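Local coordinates for protein STU0660 (Streptococcus thermophilus, PDB 3ZTH) that probably binds DNA as a large Csn2 protein of CRISPR-mediated bacterial immunity, and binds magnesium ions, at residues F269-E272 / R273-Y277; T285-G288 / F289-L293; P308-L312 / V313-I317. All coordinates share one frame; numbering follows the deposited sequence.

Interaction 1 of 3, residues F269-E272 / R273-Y277; sequences FMYE and RVMKY
Arg273 lies across the ring of Phe269, an i to i+4 pairing on the alpha-helix 267-277. Followed outward, the arginine first sets CB near the carbonyl of Met270. Its CG stands over one face of the Phe269 ring, 4.2 Å from the ring centroid, a CH-pi contact displaced toward the rim. A bend at chi2 (-59°) turns the rest of the chain back along the ring, bringing NE to Phe269 CZ. At the tip it is the guanidinium that offers a face: Phe269 CZ sits over its centre, 3.2 Å from Arg273 CZ. Arg273 NH2 comes equally near, 3.2 Å from Phe269 CZ, with NH1 further off. The two planes are 57° apart, so the groups meet at a slant and do not stack in parallel. In the backbone, Arg273 N donates to Phe269 O over 3.2 Å, and the same i to i+4 bonding repeats through Val274, Met275 and Lys276.

Round on another side of the helix, the selenomethionine Met275 makes a Met-aromatic contact with Tyr271, again i to i+4. The phenol is hydrogen-bonded to Pro284 O, just ahead of helix 286-296, and the ring meets Phe289 of that helix edge-to-face, so the tyrosine faces the next helix and its lead-in. Met275 SE approaches the Tyr271 ring obliquely, 50° off the ring normal, and its nearest carbon there is Tyr271 CE2 at 3.8 Å.

Interaction 2 of 3, residues T285-G288 / F289-L293; sequences TREG and FRMSL
Glu287 and Arg290, one helical turn apart, form a salt bridge in which the arginine presents its NE and NH2 edge to the carboxylate. Arg290 NE donates to Glu287 OE1 at 2.7 Å, and Arg290 NH2 donates to Glu287 OE2 at 2.7 Å. Both bonds are nearly straight, with N-H...O angles of 167°. The oxygens are met on their syn sides and lie close to the guanidinium plane, but the two flat groups are twisted 35° against each other. The two chains leave the helix together in the same direction. Glu287 bends at chi2 (57°), which swings its carboxylate over to the arginine. Two bonds at two separate atoms should restrict rotation of both groups. The remaining arginine nitrogen, NH1, is held by Glu294 and by the carbonyl of Ile246.

The apolar contribution comes from the selenomethionine Met291, whose chain crosses that of Glu287. Its CE reaches Glu287 CG at 4.1 Å, while its CG lies near the backbone carbonyl of the same glutamate.

Backbone bonding supplies the third element. Phe289 N donates to Thr285 O at 2.7 Å, and the same i to i+4 step recurs from Arg290 to Arg286, from Met291 to Glu287, and from Ser292 to Gly288 at 3.1 Å between Ser292 N and Gly288 O. On the inward side of this helix, the ring of Phe289 reaches Met270 and Val274 of helix 267-277.

Thr285 occupies the N-cap position, so these contacts make up the opening turns of an alpha-helix, with an i to i+3 glutamate-arginine salt bridge along one flank and a buried aromatic residue facing the neighbouring helix.

Interaction 3 of 3, residues P308-L312 / V313-I317; sequences PSLSL and VDSVI
A serine N-cap opens helix 312-324, where the loop after helix 286-296 turns into the helix. Ser311 OG accepts a hydrogen bond from Asp314 N at 3.1 Å, with an N-H...O angle of 162°. Ser311 can do this because its hydroxyl stands between its own backbone N and carbonyl carbon (chi1 70°), which turns OG toward the amide of Asp314.

The carbonyl of the same residue takes two donors, both from Ser315. Ser315 N lies nearly in line with the carbonyl bond, 3.0 Å from Ser311 O. Ser315 OG donates from 2.8 Å to Ser311 O, arriving well above the carbonyl plane, 42° out of it. The Ser315 hydroxyl, on the side of its own backbone N, can reach the carbonyl one turn earlier. That hydroxyl also touches Leu310 CB at 3.6 Å, where the leucine approaches the helix from the loop. In the next step of the helix, Val316 N donates to Leu312 O at 3.1 Å, and Val316 CG2 packs close to that oxygen.

Asp314 lies at the same end. Its CB and CG come against Ser311 OG, while its carboxylate is bonded through OD1 to Ser292 of helix 286-296 and through OD2 to Ser309 of the second subunit. The Ser309 hydroxyl of that subunit also bonds Ser311 N, which places the start of the helix at a subunit interface.

The chemistry implies that two serines tie the first turn together, Ser311 with its hydroxyl and carbonyl and Ser315 with its amide and hydroxyl. The Asp314 carboxylate, satisfied by hydroxyls of its own and a second subunit, sits at a helix N-terminus, whose positive end would probably favour its charged form.

Overall arrangement
The three contacts follow one another along the chain, interaction 1 in helix 267-277, interaction 2 at the start of helix 286-296 and interaction 3 at the start of helix 312-324. Centres of interactions 1 and 2 lie about 11 Å apart, those of 2 and 3 about 13 Å, and those of 1 and 3 about 17 Å. Met270 packs on Leu293 and Val274 on Ile317, while Phe289 packs on Ile317. The three helices thus form one local cluster on one side of the chain's centre. Interaction 3 extends this cluster to the second subunit, and its Leu310 side chain lies about 12 Å from a bound magnesium ion.

Interaction 1 of 3, residues F269-E272 / R273-Y277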
ATOM      1  N   PHE A 269      29.276 -33.754 -41.878  1.00 37.25           N
ATOM      2  CA  PHE A 269      28.648 -33.371 -43.127  1.00 38.48           C
ATOM      3  C   PHE A 269      29.381 -32.156 -43.712  1.00 37.28           C
ATOM      4  O   PHE A 269      29.806 -32.174 -44.863  1.00 37.01           O
ATOM      5  CB  PHE A 269      27.170 -33.027 -42.890  1.00 40.91           C
ATOM      6  CG  PHE A 269      26.468 -32.496 -44.112  1.00 41.81           C
ATOM      7  CD1 PHE A 269      25.933 -33.367 -45.060  1.00 41.12           C
ATOM      8  CD2 PHE A 269      26.377 -31.121 -44.334  1.00 41.39           C
ATOM      9  CE1 PHE A 269      25.316 -32.874 -46.214  1.00 42.39           C
ATOM     10  CE2 PHE A 269      25.764 -30.615 -45.485  1.00 43.02           C
ATOM     11  CZ  PHE A 269      25.232 -31.494 -46.427  1.00 42.68           C
HETATM   12  N   MSE A 270      29.539 -31.113 -42.904  1.00 36.92           N
HETATM   13  CA  MSE A 270      30.201 -29.893 -43.352  1.00 37.23           C
HETATM   14  C   MSE A 270      31.673 -30.083 -43.686  1.00 35.51           C
HETATM   15  O   MSE A 270      32.199 -29.452 -44.608  1.00 32.89           O
HETATM   16  CB  MSE A 270      30.053 -28.803 -42.299  1.00 38.93           C
HETATM   17  CG  MSE A 270      28.611 -28.435 -42.026  1.00 42.86           C
HETATM   18 SE   MSE A 270      28.476 -26.910 -40.852  1.00 53.60          SE
HETATM   19  CE  MSE A 270      28.830 -27.795 -39.170  1.00 48.15           C
ATOM     20  N   TYR A 271      32.342 -30.951 -42.941  1.00 34.51           N
ATOM     21  CA  TYR A 271      33.749 -31.196 -43.204  1.00 34.46           C
ATOM     22  C   TYR A 271      33.908 -31.714 -44.627  1.00 35.82           C
ATOM     23  O   TYR A 271      34.717 -31.198 -45.401  1.00 34.70           O
ATOM     24  CB  TYR A 271      34.307 -32.225 -42.230  1.00 32.42           C
ATOM     25  CG  TYR A 271      35.766 -32.541 -42.454  1.00 29.71           C
ATOM     26  CD1 TYR A 271      36.762 -31.672 -42.009  1.00 28.96           C
ATOM     27  CD2 TYR A 271      36.151 -33.705 -43.113  1.00 29.69           C
ATOM     28  CE1 TYR A 271      38.106 -31.955 -42.213  1.00 27.34           C
ATOM     29  CE2 TYR A 271      37.493 -34.002 -43.323  1.00 30.05           C
ATOM     30  CZ  TYR A 271      38.466 -33.120 -42.870  1.00 30.59           C
ATOM     31  OH  TYR A 271      39.797 -33.404 -43.086  1.00 31.05           O
ATOM     32  N   GLU A 272      33.128 -32.735 -44.970  1.00 37.50           N
ATOM     33  CA  GLU A 272      33.211 -33.317 -46.304  1.00 39.95           C
ATOM     34  C   GLU A 272      32.888 -32.310 -47.398  1.00 39.47           C
ATOM     35  O   GLU A 272      33.609 -32.231 -48.393  1.00 38.22           O
ATOM     36  CB  GLU A 272      32.308 -34.553 -46.393  1.00 41.39           C
ATOM     37  CG  GLU A 272      32.975 -35.797 -45.798  1.00 46.99           C
ATOM     38  CD  GLU A 272      32.000 -36.927 -45.487  1.00 49.54           C
ATOM     39  OE1 GLU A 272      31.100 -37.193 -46.318  1.00 52.25           O
ATOM     40  OE2 GLU A 272      32.142 -37.554 -44.411  1.00 47.19           O
ATOM     41  N   ARG A 273      31.822 -31.534 -47.211  1.00 41.13           N
ATOM     42  CA  ARG A 273      31.431 -30.519 -48.189  1.00 43.43           C
ATOM     43  C   ARG A 273      32.569 -29.529 -48.385  1.00 44.12           C
ATOM     44  O   ARG A 273      33.021 -29.303 -49.505  1.00 44.82           O
ATOM     45  CB  ARG A 273      30.188 -29.750 -47.722  1.00 45.73           C
ATOM     46  CG  ARG A 273      28.872 -30.505 -47.809  1.00 50.63           C
ATOM     47  CD  ARG A 273      28.581 -30.938 -49.242  1.00 57.33           C
ATOM     48  NE  ARG A 273      27.188 -31.343 -49.437  1.00 62.60           N
ATOM     49  CZ  ARG A 273      26.145 -30.517 -49.364  1.00 64.72           C
ATOM     50  NH1 ARG A 273      26.322 -29.228 -49.097  1.00 66.02           N
ATOM     51  NH2 ARG A 273      24.918 -30.978 -49.565  1.00 66.17           N
ATOM     52  N   VAL A 274      33.027 -28.941 -47.283  1.00 45.00           N
ATOM     53  CA  VAL A 274      34.107 -27.962 -47.323  1.00 45.37           C
ATOM     54  C   VAL A 274      35.343 -28.556 -47.976  1.00 46.76           C
ATOM     55  O   VAL A 274      35.961 -27.934 -48.840  1.00 47.56           O
ATOM     56  CB  VAL A 274      34.455 -27.467 -45.896  1.00 44.58           C
ATOM     57  CG1 VAL A 274      35.643 -26.525 -45.926  1.00 42.00           C
ATOM     58  CG2 VAL A 274      33.252 -26.764 -45.297  1.00 44.30           C
HETATM   59  N   MSE A 275      35.699 -29.765 -47.566  1.00 48.81           N
HETATM   60  CA  MSE A 275      36.863 -30.438 -48.123  1.00 51.59           C
HETATM   61  C   MSE A 275      36.765 -30.486 -49.653  1.00 48.34           C
HETATM   62  O   MSE A 275      37.751 -30.259 -50.352  1.00 46.70           O
HETATM   63  CB  MSE A 275      36.965 -31.844 -47.524  1.00 60.55           C
HETATM   64  CG  MSE A 275      38.106 -32.701 -48.047  1.00 73.77           C
HETATM   65 SE   MSE A 275      38.408 -34.302 -46.954  1.00 94.32          SE
HETATM   66  CE  MSE A 275      36.794 -35.302 -47.392  1.00 86.38           C
ATOM     67  N   LYS A 276      35.570 -30.760 -50.173  1.00 45.43           N
ATOM     68  CA  LYS A 276      35.375 -30.821 -51.618  1.00 42.41           C
ATOM     69  C   LYS A 276      35.710 -29.486 -52.293  1.00 40.72           C
ATOM     70  O   LYS A 276      36.225 -29.458 -53.409  1.00 38.45           O
ATOM     71  CB  LYS A 276      33.936 -31.225 -51.954  1.00 42.82           C
ATOM     72  CG  LYS A 276      33.684 -31.299 -53.451  1.00 46.02           C
ATOM     73  CD  LYS A 276      32.266 -31.733 -53.817  1.00 48.17           C
ATOM     74  CE  LYS A 276      32.132 -31.872 -55.348  1.00 50.05           C
ATOM     75  NZ  LYS A 276      30.782 -32.320 -55.820  1.00 49.22           N
ATOM     76  N   TYR A 277      35.424 -28.384 -51.605  1.00 40.10           N
ATOM     77  CA  TYR A 277      35.687 -27.044 -52.125  1.00 40.68           C
ATOM     78  C   TYR A 277      37.061 -26.479 -51.778  1.00 40.31           C
ATOM     79  O   TYR A 277      37.480 -25.478 -52.355  1.00 39.95           O
ATOM     80  CB  TYR A 277      34.636 -26.069 -51.611  1.00 42.84           C
ATOM     81  CG  TYR A 277      33.329 -26.102 -52.357  1.00 46.46           C
ATOM     82  CD1 TYR A 277      32.318 -26.986 -51.986  1.00 48.64           C
ATOM     83  CD2 TYR A 277      33.090 -25.231 -53.424  1.00 49.22           C
ATOM     84  CE1 TYR A 277      31.100 -27.002 -52.651  1.00 50.82           C
ATOM     85  CE2 TYR A 277      31.872 -25.237 -54.095  1.00 50.13           C
ATOM     86  CZ  TYR A 277      30.884 -26.123 -53.698  1.00 51.63           C
ATOM     87  OH  TYR A 277      29.664 -26.113 -54.324  1.00 56.38           O
TER

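Interaction 2 of 3, residues T285-G288 / F289-L293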
ATOM      1  N   THR A 285      42.829 -30.907 -40.818  1.00 39.24           N
ATOM      2  CA  THR A 285      42.418 -32.068 -40.048  1.00 39.09           C
ATOM      3  C   THR A 285      40.990 -31.814 -39.568  1.00 38.50           C
ATOM      4  O   THR A 285      40.511 -30.669 -39.556  1.00 37.93           O
ATOM      5  CB  THR A 285      43.335 -32.271 -38.819  1.00 41.44           C
ATOM      6  OG1 THR A 285      42.852 -33.362 -38.037  1.00 47.22           O
ATOM      7  CG2 THR A 285      43.336 -31.039 -37.936  1.00 42.52           C
ATOM      8  N   ARG A 286      40.303 -32.871 -39.171  1.00 35.09           N
ATOM      9  CA  ARG A 286      38.942 -32.718 -38.691  1.00 34.53           C
ATOM     10  C   ARG A 286      38.910 -31.778 -37.489  1.00 33.57           C
ATOM     11  O   ARG A 286      37.962 -31.014 -37.312  1.00 32.89           O
ATOM     12  CB  ARG A 286      38.366 -34.085 -38.325  1.00 35.92           C
ATOM     13  CG  ARG A 286      37.173 -34.465 -39.170  1.00 38.76           C
ATOM     14  CD  ARG A 286      36.973 -35.954 -39.187  1.00 40.17           C
ATOM     15  NE  ARG A 286      37.808 -36.560 -40.210  1.00 45.49           N
ATOM     16  CZ  ARG A 286      37.357 -36.991 -41.382  1.00 44.53           C
ATOM     17  NH1 ARG A 286      36.066 -36.890 -41.679  1.00 43.64           N
ATOM     18  NH2 ARG A 286      38.203 -37.510 -42.258  1.00 43.54           N
ATOM     19  N   GLU A 287      39.951 -31.835 -36.666  1.00 31.79           N
ATOM     20  CA  GLU A 287      40.024 -30.977 -35.498  1.00 29.78           C
ATOM     21  C   GLU A 287      40.366 -29.547 -35.923  1.00 30.27           C
ATOM     22  O   GLU A 287      39.806 -28.587 -35.399  1.00 29.56           O
ATOM     23  CB  GLU A 287      41.074 -31.501 -34.517  1.00 30.21           C
ATOM     24  CG  GLU A 287      41.258 -30.633 -33.284  1.00 33.56           C
ATOM     25  CD  GLU A 287      39.967 -30.435 -32.503  1.00 38.61           C
ATOM     26  OE1 GLU A 287      38.928 -31.013 -32.888  1.00 42.77           O
ATOM     27  OE2 GLU A 287      39.984 -29.702 -31.492  1.00 41.27           O
ATOM     28  N   GLY A 288      41.286 -29.410 -36.873  1.00 29.68           N
ATOM     29  CA  GLY A 288      41.659 -28.092 -37.349  1.00 30.76           C
ATOM     30  C   GLY A 288      40.454 -27.430 -37.999  1.00 32.07           C
ATOM     31  O   GLY A 288      40.272 -26.215 -37.942  1.00 32.07           O
ATOM     32  N   PHE A 289      39.619 -28.245 -38.624  1.00 32.60           N
ATOM     33  CA  PHE A 289      38.429 -27.733 -39.268  1.00 31.69           C
ATOM     34  C   PHE A 289      37.431 -27.303 -38.210  1.00 30.78           C
ATOM     35  O   PHE A 289      36.846 -26.228 -38.290  1.00 30.54           O
ATOM     36  CB  PHE A 289      37.790 -28.808 -40.148  1.00 31.04           C
ATOM     37  CG  PHE A 289      36.415 -28.453 -40.612  1.00 30.66           C
ATOM     38  CD1 PHE A 289      36.223 -27.418 -41.528  1.00 29.84           C
ATOM     39  CD2 PHE A 289      35.306 -29.102 -40.088  1.00 28.23           C
ATOM     40  CE1 PHE A 289      34.939 -27.034 -41.914  1.00 27.58           C
ATOM     41  CE2 PHE A 289      34.014 -28.724 -40.469  1.00 29.89           C
ATOM     42  CZ  PHE A 289      33.834 -27.688 -41.383  1.00 29.25           C
ATOM     43  N   ARG A 290      37.241 -28.162 -37.217  1.00 31.58           N
ATOM     44  CA  ARG A 290      36.294 -27.906 -36.144  1.00 33.54           C
ATOM     45  C   ARG A 290      36.602 -26.582 -35.450  1.00 35.70           C
ATOM     46  O   ARG A 290      35.701 -25.826 -35.095  1.00 34.40           O
ATOM     47  CB  ARG A 290      36.344 -29.055 -35.144  1.00 32.14           C
ATOM     48  CG  ARG A 290      35.157 -29.134 -34.231  1.00 32.78           C
ATOM     49  CD  ARG A 290      35.439 -30.111 -33.125  1.00 36.44           C
ATOM     50  NE  ARG A 290      36.596 -29.685 -32.340  1.00 43.00           N
ATOM     51  CZ  ARG A 290      36.611 -28.622 -31.536  1.00 44.88           C
ATOM     52  NH1 ARG A 290      35.528 -27.870 -31.401  1.00 45.47           N
ATOM     53  NH2 ARG A 290      37.711 -28.310 -30.864  1.00 46.16           N
HETATM   54  N   MSE A 291      37.883 -26.305 -35.260  1.00 39.29           N
HETATM   55  CA  MSE A 291      38.295 -25.065 -34.626  1.00 43.22           C
HETATM   56  C   MSE A 291      38.123 -23.869 -35.543  1.00 40.14           C
HETATM   57  O   MSE A 291      37.770 -22.781 -35.101  1.00 39.54           O
HETATM   58  CB  MSE A 291      39.738 -25.165 -34.185  1.00 52.01           C
HETATM   59  CG  MSE A 291      39.904 -26.005 -32.958  1.00 66.55           C
HETATM   60 SE   MSE A 291      41.639 -25.680 -32.251  1.00 93.39          SE
HETATM   61  CE  MSE A 291      42.676 -26.769 -33.492  1.00 80.71           C
ATOM     62  N   SER A 292      38.395 -24.072 -36.822  1.00 38.06           N
ATOM     63  CA  SER A 292      38.239 -23.014 -37.796  1.00 36.25           C
ATOM     64  C   SER A 292      36.755 -22.661 -37.818  1.00 35.04           C
ATOM     65  O   SER A 292      36.379 -21.493 -37.918  1.00 33.74           O
ATOM     66  CB  SER A 292      38.701 -23.503 -39.168  1.00 35.80           C
ATOM     67  OG  SER A 292      38.554 -22.488 -40.143  1.00 39.90           O
ATOM     68  N   LEU A 293      35.919 -23.692 -37.696  1.00 34.05           N
ATOM     69  CA  LEU A 293      34.469 -23.538 -37.691  1.00 32.43           C
ATOM     70  C   LEU A 293      33.982 -22.762 -36.456  1.00 32.33           C
ATOM     71  O   LEU A 293      33.010 -22.006 -36.523  1.00 31.57           O
ATOM     72  CB  LEU A 293      33.813 -24.921 -37.746  1.00 31.12           C
ATOM     73  CG  LEU A 293      32.284 -25.017 -37.746  1.00 32.02           C
ATOM     74  CD1 LEU A 293      31.685 -24.385 -39.025  1.00 28.61           C
ATOM     75  CD2 LEU A 293      31.909 -26.486 -37.638  1.00 30.35           C
TER

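Interaction 3 of 3, residues P308-L312 / V313-I317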
ATOM      1  N   PRO A 308      36.820  -8.823 -41.177  1.00 48.64           N
ATOM      2  CA  PRO A 308      37.346  -9.245 -39.878  1.00 46.93           C
ATOM      3  C   PRO A 308      38.757  -9.780 -40.070  1.00 44.05           C
ATOM      4  O   PRO A 308      39.070 -10.371 -41.104  1.00 42.65           O
ATOM      5  CB  PRO A 308      36.356 -10.319 -39.432  1.00 47.14           C
ATOM      6  CG  PRO A 308      35.919 -10.918 -40.728  1.00 48.47           C
ATOM      7  CD  PRO A 308      35.718  -9.699 -41.610  1.00 48.41           C
ATOM      8  N   SER A 309      39.613  -9.534 -39.085  1.00 42.37           N
ATOM      9  CA  SER A 309      40.992  -9.992 -39.135  1.00 39.23           C
ATOM     10  C   SER A 309      40.985 -11.494 -38.884  1.00 38.56           C
ATOM     11  O   SER A 309      40.550 -11.957 -37.822  1.00 37.57           O
ATOM     12  CB  SER A 309      41.829  -9.275 -38.068  1.00 38.66           C
ATOM     13  OG  SER A 309      43.207  -9.576 -38.211  1.00 36.64           O
ATOM     14  N   LEU A 310      41.456 -12.250 -39.869  1.00 35.83           N
ATOM     15  CA  LEU A 310      41.486 -13.696 -39.753  1.00 36.32           C
ATOM     16  C   LEU A 310      42.713 -14.274 -40.429  1.00 36.46           C
ATOM     17  O   LEU A 310      43.332 -13.623 -41.276  1.00 36.66           O
ATOM     18  CB  LEU A 310      40.240 -14.311 -40.398  1.00 35.40           C
ATOM     19  CG  LEU A 310      38.866 -13.936 -39.850  1.00 36.78           C
ATOM     20  CD1 LEU A 310      37.780 -14.557 -40.731  1.00 36.30           C
ATOM     21  CD2 LEU A 310      38.742 -14.409 -38.412  1.00 35.17           C
ATOM     22  N   SER A 311      43.056 -15.501 -40.044  1.00 35.33           N
ATOM     23  CA  SER A 311      44.184 -16.198 -40.636  1.00 33.77           C
ATOM     24  C   SER A 311      43.767 -16.568 -42.056  1.00 34.24           C
ATOM     25  O   SER A 311      42.579 -16.595 -42.382  1.00 33.75           O
ATOM     26  CB  SER A 311      44.511 -17.471 -39.853  1.00 33.00           C
ATOM     27  OG  SER A 311      43.501 -18.456 -40.028  1.00 35.99           O
ATOM     28  N   LEU A 312      44.752 -16.850 -42.894  1.00 34.38           N
ATOM     29  CA  LEU A 312      44.509 -17.219 -44.271  1.00 35.69           C
ATOM     30  C   LEU A 312      43.555 -18.422 -44.354  1.00 34.50           C
ATOM     31  O   LEU A 312      42.604 -18.428 -45.139  1.00 31.60           O
ATOM     32  CB  LEU A 312      45.855 -17.526 -44.936  1.00 37.17           C
ATOM     33  CG  LEU A 312      45.918 -17.855 -46.432  1.00 42.35           C
ATOM     34  CD1 LEU A 312      45.100 -16.849 -47.257  1.00 40.72           C
ATOM     35  CD2 LEU A 312      47.391 -17.864 -46.860  1.00 40.19           C
ATOM     36  N   VAL A 313      43.803 -19.426 -43.520  1.00 34.83           N
ATOM     37  CA  VAL A 313      42.987 -20.637 -43.501  1.00 35.26           C
ATOM     38  C   VAL A 313      41.555 -20.391 -43.039  1.00 35.65           C
ATOM     39  O   VAL A 313      40.602 -20.923 -43.630  1.00 36.76           O
ATOM     40  CB  VAL A 313      43.630 -21.727 -42.603  1.00 35.85           C
ATOM     41  CG1 VAL A 313      42.619 -22.821 -42.286  1.00 36.28           C
ATOM     42  CG2 VAL A 313      44.828 -22.334 -43.316  1.00 36.20           C
ATOM     43  N   ASP A 314      41.395 -19.601 -41.985  1.00 33.27           N
ATOM     44  CA  ASP A 314      40.059 -19.328 -41.496  1.00 32.86           C
ATOM     45  C   ASP A 314      39.266 -18.513 -42.514  1.00 32.61           C
ATOM     46  O   ASP A 314      38.048 -18.684 -42.640  1.00 32.40           O
ATOM     47  CB  ASP A 314      40.111 -18.604 -40.142  1.00 32.98           C
ATOM     48  CG  ASP A 314      40.556 -19.524 -38.996  1.00 35.10           C
ATOM     49  OD1 ASP A 314      40.529 -20.765 -39.160  1.00 35.51           O
ATOM     50  OD2 ASP A 314      40.923 -19.008 -37.918  1.00 36.73           O
ATOM     51  N   SER A 315      39.956 -17.644 -43.251  1.00 31.50           N
ATOM     52  CA  SER A 315      39.304 -16.804 -44.260  1.00 29.96           C
ATOM     53  C   SER A 315      38.767 -17.688 -45.373  1.00 29.67           C
ATOM     54  O   SER A 315      37.678 -17.458 -45.895  1.00 30.70           O
ATOM     55  CB  SER A 315      40.294 -15.797 -44.851  1.00 29.41           C
ATOM     56  OG  SER A 315      40.847 -14.969 -43.848  1.00 31.06           O
ATOM     57  N   VAL A 316      39.542 -18.702 -45.732  1.00 28.16           N
ATOM     58  CA  VAL A 316      39.134 -19.630 -46.773  1.00 29.00           C
ATOM     59  C   VAL A 316      37.898 -20.408 -46.327  1.00 29.81           C
ATOM     60  O   VAL A 316      36.893 -20.447 -47.040  1.00 29.01           O
ATOM     61  CB  VAL A 316      40.287 -20.610 -47.111  1.00 28.81           C
ATOM     62  CG1 VAL A 316      39.808 -21.699 -48.072  1.00 25.43           C
ATOM     63  CG2 VAL A 316      41.429 -19.832 -47.732  1.00 29.23           C
ATOM     64  N   ILE A 317      37.981 -21.028 -45.149  1.00 30.69           N
ATOM     65  CA  ILE A 317      36.871 -21.802 -44.602  1.00 30.86           C
ATOM     66  C   ILE A 317      35.622 -20.923 -44.521  1.00 31.33           C
ATOM     67  O   ILE A 317      34.524 -21.351 -44.871  1.00 31.77           O
ATOM     68  CB  ILE A 317      37.221 -22.335 -43.191  1.00 32.71           C
ATOM     69  CG1 ILE A 317      38.417 -23.282 -43.287  1.00 30.37           C
ATOM     70  CG2 ILE A 317      36.014 -23.027 -42.565  1.00 28.14           C
ATOM     71  CD1 ILE A 317      38.156 -24.498 -44.130  1.00 33.00           C
TER